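PDB 5UAM: ulvan Lyase-PL25 from Pseudoalteromonas sp. PLSV, which cleaves ulvan, the sulfated, uronic acid-containing polysaccharide of green seaweed cell walls, as a lyase of polysaccharide lyase family 25. Local coordinates for residues R211-Y222 with S236-D244. Numbering follows the deposited sequence.
Sequences RRTDIDAVDSWY and SYDYHVCWD. With ZN (zinc ion), chain D; PO4 (phosphate ion), chain E.
Tyr239 lays the CD1 edge of its ring over one face of the Trp221 indole, CD1 lying 3.8 Å from CH2 of Trp221 with the planes at 73°, an edge-to-face pair. Tyr237 also turns an edge to the indole, in a more offset pair, its CD2 reaching Trp221 CE3. With its CG anti to the backbone N (chi1 175°), Tyr239 runs along the sheet to Asp219, where its OH donates to Asp219 OD1 over 2.5 Å, on the anti side of the carboxylate. The same OH accepts a bent bond from Arg212 NH1 (3.0 Å, 142° at the hydrogen), while NE and NH2 of that guanidinium grip Asp214 side-on. A phenylalanine in place of Tyr239 would probably leave Asp219 OD1 without its hydroxyl donor, though still salt-bridged to Arg287, and Arg212 NH1 without this acceptor. Asp219, Trp221 and Tyr239 line one face of an antiparallel hairpin, strands 217-227 and 232-243, within the beta-propeller fold; the pairs Val218-Cys242, Ser220-His240 and Tyr222-Asp238 are hydrogen-bonded. Their side chains form the other face, where His240 NE2 (2.0 Å) and Cys242 SG (2.3 Å) bind the zinc ion, completed by His184 and His254. Ser220 OG sits at the edge of the His240 imidazole and hydrogen-bonds to the backbone O of His184. Farther along, OH of Tyr222, a likely substrate-binding residue, donates to O2 of a phosphate ion (2.6 Å), probably from the crystallisation liquor, which His99, His119, Arg180 and His184 also hydrogen-bond. At the other end of the pairing, next to Ala217-Trp243, Arg211 meets Asp244 end-on in a salt bridge, NH2 to OD2 at 2.8 Å.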
ATOM      1  N   ARG A 211     -25.871  -2.300  -1.196  1.00 22.72           N
ATOM      2  CA  ARG A 211     -26.612  -2.009   0.023  1.00 25.68           C
ATOM      3  C   ARG A 211     -26.738  -3.273   0.852  1.00 25.18           C
ATOM      4  O   ARG A 211     -27.002  -4.359   0.326  1.00 28.41           O
ATOM      5  CB  ARG A 211     -28.033  -1.532  -0.288  1.00 31.10           C
ATOM      6  CG  ARG A 211     -28.160  -0.292  -1.161  1.00 42.56           C
ATOM      7  CD  ARG A 211     -27.862   1.008  -0.425  1.00 46.85           C
ATOM      8  NE  ARG A 211     -28.407   1.063   0.931  1.00 45.26           N
ATOM      9  CZ  ARG A 211     -28.208   2.074   1.772  1.00 47.22           C
ATOM     10  NH1 ARG A 211     -27.494   3.133   1.401  1.00 33.81           N
ATOM     11  NH2 ARG A 211     -28.727   2.028   2.990  1.00 42.32           N
ATOM     12  N   ARG A 212     -26.592  -3.118   2.160  1.00 26.92           N
ATOM     13  CA  ARG A 212     -26.993  -4.166   3.078  1.00 26.30           C
ATOM     14  C   ARG A 212     -28.503  -4.197   3.242  1.00 30.50           C
ATOM     15  O   ARG A 212     -29.190  -3.171   3.160  1.00 31.61           O
ATOM     16  CB  ARG A 212     -26.342  -3.939   4.432  1.00 26.09           C
ATOM     17  CG  ARG A 212     -24.866  -4.085   4.321  1.00 25.57           C
ATOM     18  CD  ARG A 212     -24.206  -4.001   5.617  1.00 25.10           C
ATOM     19  NE  ARG A 212     -24.618  -5.052   6.541  1.00 26.64           N
ATOM     20  CZ  ARG A 212     -23.795  -5.647   7.392  1.00 27.73           C
ATOM     21  NH1 ARG A 212     -22.513  -5.321   7.419  1.00 24.14           N
ATOM     22  NH2 ARG A 212     -24.261  -6.567   8.233  1.00 33.20           N
ATOM     23  N   THR A 213     -29.025  -5.398   3.482  1.00 28.05           N
ATOM     24  CA  THR A 213     -30.458  -5.566   3.694  1.00 30.52           C
ATOM     25  C   THR A 213     -30.848  -5.580   5.166  1.00 31.82           C
ATOM     26  O   THR A 213     -32.043  -5.598   5.467  1.00 34.05           O
ATOM     27  CB  THR A 213     -30.947  -6.861   3.033  1.00 35.65           C
ATOM     28  OG1 THR A 213     -30.240  -7.977   3.596  1.00 35.51           O
ATOM     29  CG2 THR A 213     -30.692  -6.813   1.524  1.00 33.13           C
ATOM     30  N   ASP A 214     -29.876  -5.567   6.082  1.00 30.56           N
ATOM     31  CA  ASP A 214     -30.148  -5.662   7.513  1.00 31.79           C
ATOM     32  C   ASP A 214     -29.902  -4.371   8.277  1.00 32.04           C
ATOM     33  O   ASP A 214     -30.471  -4.198   9.360  1.00 34.20           O
ATOM     34  CB  ASP A 214     -29.284  -6.771   8.134  1.00 30.62           C
ATOM     35  CG  ASP A 214     -27.785  -6.544   7.929  1.00 35.38           C
ATOM     36  OD1 ASP A 214     -27.350  -6.101   6.837  1.00 28.14           O
ATOM     37  OD2 ASP A 214     -27.025  -6.831   8.878  1.00 34.41           O
ATOM     38  N   ILE A 215     -29.063  -3.473   7.754  1.00 31.01           N
ATOM     39  CA  ILE A 215     -28.737  -2.201   8.390  1.00 33.57           C
ATOM     40  C   ILE A 215     -28.614  -1.141   7.303  1.00 36.30           C
ATOM     41  O   ILE A 215     -28.498  -1.451   6.117  1.00 30.96           O
ATOM     42  CB  ILE A 215     -27.423  -2.277   9.198  1.00 32.14           C
ATOM     43  CG1 ILE A 215     -26.244  -2.689   8.301  1.00 28.24           C
ATOM     44  CG2 ILE A 215     -27.578  -3.258  10.363  1.00 33.88           C
ATOM     45  CD1 ILE A 215     -24.888  -2.626   9.009  1.00 27.65           C
ATOM     46  N   ASP A 216     -28.633   0.127   7.724  1.00 31.10           N
ATOM     47  CA  ASP A 216     -28.568   1.258   6.790  1.00 31.01           C
ATOM     48  C   ASP A 216     -27.108   1.600   6.483  1.00 34.04           C
ATOM     49  O   ASP A 216     -26.548   2.612   6.915  1.00 28.73           O
ATOM     50  CB  ASP A 216     -29.312   2.457   7.364  1.00 33.29           C
ATOM     51  CG  ASP A 216     -30.806   2.237   7.445  1.00 41.40           C
ATOM     52  OD1 ASP A 216     -31.360   1.566   6.550  1.00 46.11           O
ATOM     53  OD2 ASP A 216     -31.428   2.743   8.404  1.00 43.16           O
ATOM     54  N   ALA A 217     -26.487   0.719   5.705  1.00 29.41           N
ATOM     55  CA  ALA A 217     -25.079   0.835   5.362  1.00 25.09           C
ATOM     56  C   ALA A 217     -24.845   0.121   4.042  1.00 25.18           C
ATOM     57  O   ALA A 217     -25.705  -0.615   3.544  1.00 26.28           O
ATOM     58  CB  ALA A 217     -24.196   0.237   6.460  1.00 25.48           C
ATOM     59  N   VAL A 218     -23.660   0.344   3.486  1.00 22.84           N
ATOM     60  CA  VAL A 218     -23.242  -0.231   2.213  1.00 24.27           C
ATOM     61  C   VAL A 218     -21.994  -1.064   2.466  1.00 22.15           C
ATOM     62  O   VAL A 218     -21.115  -0.663   3.240  1.00 22.04           O
ATOM     63  CB  VAL A 218     -22.966   0.889   1.184  1.00 22.65           C
ATOM     64  CG1 VAL A 218     -22.334   0.342  -0.093  1.00 22.12           C
ATOM     65  CG2 VAL A 218     -24.254   1.628   0.867  1.00 29.47           C
ATOM     66  N   ASP A 219     -21.927  -2.238   1.837  1.00 20.51           N
ATOM     67  CA  ASP A 219     -20.707  -3.032   1.876  1.00 20.14           C
ATOM     68  C   ASP A 219     -19.594  -2.279   1.153  1.00 18.13           C
ATOM     69  O   ASP A 219     -19.762  -1.840   0.012  1.00 19.22           O
ATOM     70  CB  ASP A 219     -20.892  -4.378   1.168  1.00 19.11           C
ATOM     71  CG  ASP A 219     -21.858  -5.321   1.864  1.00 19.92           C
ATOM     72  OD1 ASP A 219     -22.109  -5.230   3.091  1.00 21.36           O
ATOM     73  OD2 ASP A 219     -22.355  -6.212   1.139  1.00 22.03           O
ATOM     74  N   SER A 220     -18.446  -2.160   1.810  1.00 15.93           N
ATOM     75  CA  SER A 220     -17.282  -1.455   1.296  1.00 14.60           C
ATOM     76  C   SER A 220     -16.051  -2.215   1.758  1.00 15.28           C
ATOM     77  O   SER A 220     -16.111  -2.992   2.715  1.00 15.94           O
ATOM     78  CB  SER A 220     -17.308  -0.017   1.823  1.00 16.86           C
ATOM     79  OG  SER A 220     -16.283   0.797   1.306  1.00 17.39           O
ATOM     80  N   TRP A 221     -14.925  -1.992   1.071  1.00 15.16           N
ATOM     81  CA  TRP A 221     -13.757  -2.847   1.268  1.00 14.24           C
ATOM     82  C   TRP A 221     -12.456  -2.062   1.173  1.00 13.26           C
ATOM     83  O   TRP A 221     -12.392  -1.000   0.560  1.00 14.30           O
ATOM     84  CB  TRP A 221     -13.692  -3.920   0.180  1.00 15.69           C
ATOM     85  CG  TRP A 221     -14.906  -4.784   0.104  1.00 13.85           C
ATOM     86  CD1 TRP A 221     -15.982  -4.656  -0.761  1.00 15.89           C
ATOM     87  CD2 TRP A 221     -15.174  -5.942   0.902  1.00 13.74           C
ATOM     88  NE1 TRP A 221     -16.881  -5.664  -0.533  1.00 16.15           N
ATOM     89  CE2 TRP A 221     -16.414  -6.465   0.482  1.00 14.17           C
ATOM     90  CE3 TRP A 221     -14.479  -6.591   1.929  1.00 15.55           C
ATOM     91  CZ2 TRP A 221     -16.970  -7.606   1.054  1.00 16.07           C
ATOM     92  CZ3 TRP A 221     -15.035  -7.719   2.504  1.00 15.95           C
ATOM     93  CH2 TRP A 221     -16.268  -8.218   2.067  1.00 16.64           C
ATOM     94  N   TYR A 222     -11.399  -2.670   1.723  1.00 13.47           N
ATOM     95  CA  TYR A 222     -10.030  -2.217   1.481  1.00 12.40           C
ATOM     96  C   TYR A 222      -9.163  -3.446   1.248  1.00 12.96           C
ATOM     97  O   TYR A 222      -9.166  -4.373   2.063  1.00 14.59           O
ATOM     98  CB  TYR A 222      -9.480  -1.429   2.679  1.00 13.99           C
ATOM     99  CG  TYR A 222     -10.160  -0.094   2.864  1.00 13.45           C
ATOM    100  CD1 TYR A 222     -11.313   0.004   3.644  1.00 14.43           C
ATOM    101  CD2 TYR A 222      -9.678   1.061   2.269  1.00 12.85           C
ATOM    102  CE1 TYR A 222     -11.967   1.213   3.807  1.00 12.73           C
ATOM    103  CE2 TYR A 222     -10.314   2.263   2.419  1.00 12.93           C
ATOM    104  CZ  TYR A 222     -11.457   2.352   3.227  1.00 12.42           C
ATOM    105  OH  TYR A 222     -12.108   3.552   3.384  1.00 15.52           O
ATOM    106  N   SER A 236      -5.324  -9.733   0.468  1.00 12.53           N
ATOM    107  CA  SER A 236      -5.903  -9.659   1.796  1.00 12.84           C
ATOM    108  C   SER A 236      -6.752  -8.403   1.870  1.00 13.44           C
ATOM    109  O   SER A 236      -6.474  -7.403   1.205  1.00 15.74           O
ATOM    110  CB  SER A 236      -4.850  -9.668   2.898  1.00 14.65           C
ATOM    111  OG  SER A 236      -3.949  -8.594   2.726  1.00 15.47           O
ATOM    112  N   TYR A 237      -7.809  -8.455   2.659  1.00 12.66           N
ATOM    113  CA  TYR A 237      -8.720  -7.321   2.659  1.00 13.77           C
ATOM    114  C   TYR A 237      -9.487  -7.264   3.967  1.00 14.38           C
ATOM    115  O   TYR A 237      -9.693  -8.279   4.619  1.00 13.88           O
ATOM    116  CB  TYR A 237      -9.684  -7.362   1.470  1.00 14.48           C
ATOM    117  CG  TYR A 237     -10.416  -8.659   1.161  1.00 12.86           C
ATOM    118  CD1 TYR A 237      -9.772  -9.717   0.514  1.00 14.57           C
ATOM    119  CD2 TYR A 237     -11.775  -8.780   1.411  1.00 14.64           C
ATOM    120  CE1 TYR A 237     -10.453 -10.850   0.164  1.00 15.16           C
ATOM    121  CE2 TYR A 237     -12.461  -9.914   1.062  1.00 15.28           C
ATOM    122  CZ  TYR A 237     -11.801 -10.951   0.429  1.00 15.14           C
ATOM    123  OH  TYR A 237     -12.512 -12.079   0.055  1.00 16.06           O
ATOM    124  N   ASP A 238      -9.878  -6.052   4.358  1.00 14.13           N
ATOM    125  CA  ASP A 238     -10.818  -5.875   5.462  1.00 15.23           C
ATOM    126  C   ASP A 238     -12.104  -5.232   4.955  1.00 14.67           C
ATOM    127  O   ASP A 238     -12.182  -4.723   3.832  1.00 14.57           O
ATOM    128  CB  ASP A 238     -10.217  -5.152   6.698  1.00 14.48           C
ATOM    129  CG  ASP A 238      -9.804  -3.691   6.456  1.00 15.87           C
ATOM    130  OD1 ASP A 238      -9.476  -3.288   5.334  1.00 16.28           O
ATOM    131  OD2 ASP A 238      -9.765  -2.930   7.462  1.00 16.71           O
ATOM    132  N   TYR A 239     -13.128  -5.314   5.797  1.00 15.77           N
ATOM    133  CA  TYR A 239     -14.471  -4.860   5.461  1.00 15.46           C
ATOM    134  C   TYR A 239     -14.786  -3.533   6.141  1.00 15.47           C
ATOM    135  O   TYR A 239     -14.575  -3.387   7.347  1.00 17.20           O
ATOM    136  CB  TYR A 239     -15.493  -5.909   5.875  1.00 16.43           C
ATOM    137  CG  TYR A 239     -16.927  -5.477   5.666  1.00 16.74           C
ATOM    138  CD1 TYR A 239     -17.510  -5.540   4.421  1.00 18.89           C
ATOM    139  CD2 TYR A 239     -17.707  -5.053   6.734  1.00 18.80           C
ATOM    140  CE1 TYR A 239     -18.820  -5.161   4.232  1.00 20.20           C
ATOM    141  CE2 TYR A 239     -19.030  -4.672   6.555  1.00 20.42           C
ATOM    142  CZ  TYR A 239     -19.581  -4.736   5.296  1.00 19.07           C
ATOM    143  OH  TYR A 239     -20.889  -4.362   5.125  1.00 20.98           O
ATOM    144  N   HIS A 240     -15.305  -2.586   5.368  1.00 17.05           N
ATOM    145  CA  HIS A 240     -15.749  -1.288   5.865  1.00 16.50           C
ATOM    146  C   HIS A 240     -17.278  -1.283   5.933  1.00 19.34           C
ATOM    147  O   HIS A 240     -17.956  -1.484   4.915  1.00 18.82           O
ATOM    148  CB  HIS A 240     -15.212  -0.183   4.946  1.00 15.91           C
ATOM    149  CG  HIS A 240     -15.795   1.173   5.193  1.00 17.86           C
ATOM    150  ND1 HIS A 240     -15.894   1.732   6.449  1.00 18.44           N
ATOM    151  CD2 HIS A 240     -16.293   2.090   4.333  1.00 17.90           C
ATOM    152  CE1 HIS A 240     -16.440   2.933   6.350  1.00 19.95           C
ATOM    153  NE2 HIS A 240     -16.680   3.181   5.073  1.00 18.10           N
ATOM    154  N   VAL A 241     -17.810  -1.087   7.140  1.00 20.07           N
ATOM    155  CA  VAL A 241     -19.235  -0.828   7.350  1.00 21.02           C
ATOM    156  C   VAL A 241     -19.445   0.630   6.966  1.00 22.19           C
ATOM    157  O   VAL A 241     -19.128   1.530   7.746  1.00 22.87           O
ATOM    158  CB  VAL A 241     -19.659  -1.061   8.804  1.00 23.46           C
ATOM    159  CG1 VAL A 241     -21.192  -1.010   8.908  1.00 26.38           C
ATOM    160  CG2 VAL A 241     -19.078  -2.353   9.384  1.00 28.65           C
ATOM    161  N   CYS A 242     -19.979   0.879   5.778  1.00 21.60           N
ATOM    162  CA  CYS A 242     -20.080   2.238   5.265  1.00 22.46           C
ATOM    163  C   CYS A 242     -21.483   2.754   5.573  1.00 24.73           C
ATOM    164  O   CYS A 242     -22.432   2.585   4.800  1.00 22.91           O
ATOM    165  CB  CYS A 242     -19.729   2.282   3.784  1.00 21.22           C
ATOM    166  SG  CYS A 242     -19.608   3.965   3.157  1.00 22.04           S
ATOM    167  N   TRP A 243     -21.610   3.408   6.723  1.00 22.78           N
ATOM    168  CA  TRP A 243     -22.909   3.792   7.258  1.00 25.82           C
ATOM    169  C   TRP A 243     -23.496   4.980   6.506  1.00 27.40           C
ATOM    170  O   TRP A 243     -22.776   5.909   6.127  1.00 27.73           O
ATOM    171  CB  TRP A 243     -22.760   4.199   8.725  1.00 26.61           C
ATOM    172  CG  TRP A 243     -22.522   3.065   9.678  1.00 27.49           C
ATOM    173  CD1 TRP A 243     -21.325   2.685  10.234  1.00 28.51           C
ATOM    174  CD2 TRP A 243     -23.508   2.171  10.198  1.00 27.38           C
ATOM    175  NE1 TRP A 243     -21.519   1.612  11.076  1.00 26.78           N
ATOM    176  CE2 TRP A 243     -22.847   1.276  11.066  1.00 27.81           C
ATOM    177  CE3 TRP A 243     -24.886   2.035  10.014  1.00 29.33           C
ATOM    178  CZ2 TRP A 243     -23.527   0.269  11.758  1.00 29.92           C
ATOM    179  CZ3 TRP A 243     -25.555   1.032  10.706  1.00 33.09           C
ATOM    180  CH2 TRP A 243     -24.870   0.155  11.547  1.00 29.80           C
ATOM    181  N   ASP A 244     -24.813   4.951   6.312  1.00 27.51           N
ATOM    182  CA  ASP A 244     -25.528   6.126   5.840  1.00 29.21           C
ATOM    183  C   ASP A 244     -25.440   7.222   6.894  1.00 33.95           C
ATOM    184  O   ASP A 244     -25.320   6.950   8.094  1.00 33.66           O
ATOM    185  CB  ASP A 244     -27.019   5.811   5.632  1.00 31.03           C
ATOM    186  CG  ASP A 244     -27.281   4.886   4.457  1.00 34.21           C
ATOM    187  OD1 ASP A 244     -26.348   4.586   3.677  1.00 32.23           O
ATOM    188  OD2 ASP A 244     -28.449   4.464   4.319  1.00 35.85           O
TER
HETATM  189 ZN    ZN D 502     -17.678   4.698   4.140  1.00 20.80          ZN
HETATM  190  P   PO4 E 503     -10.825   6.798   1.951  1.00 17.21           P
HETATM  191  O1  PO4 E 503     -11.889   7.420   2.834  1.00 23.07           O
HETATM  192  O2  PO4 E 503     -11.023   5.341   1.854  1.00 16.54           O
HETATM  193  O3  PO4 E 503      -9.514   7.102   2.636  1.00 22.87           O
HETATM  194  O4  PO4 E 503     -10.939   7.432   0.569  1.00 20.10           O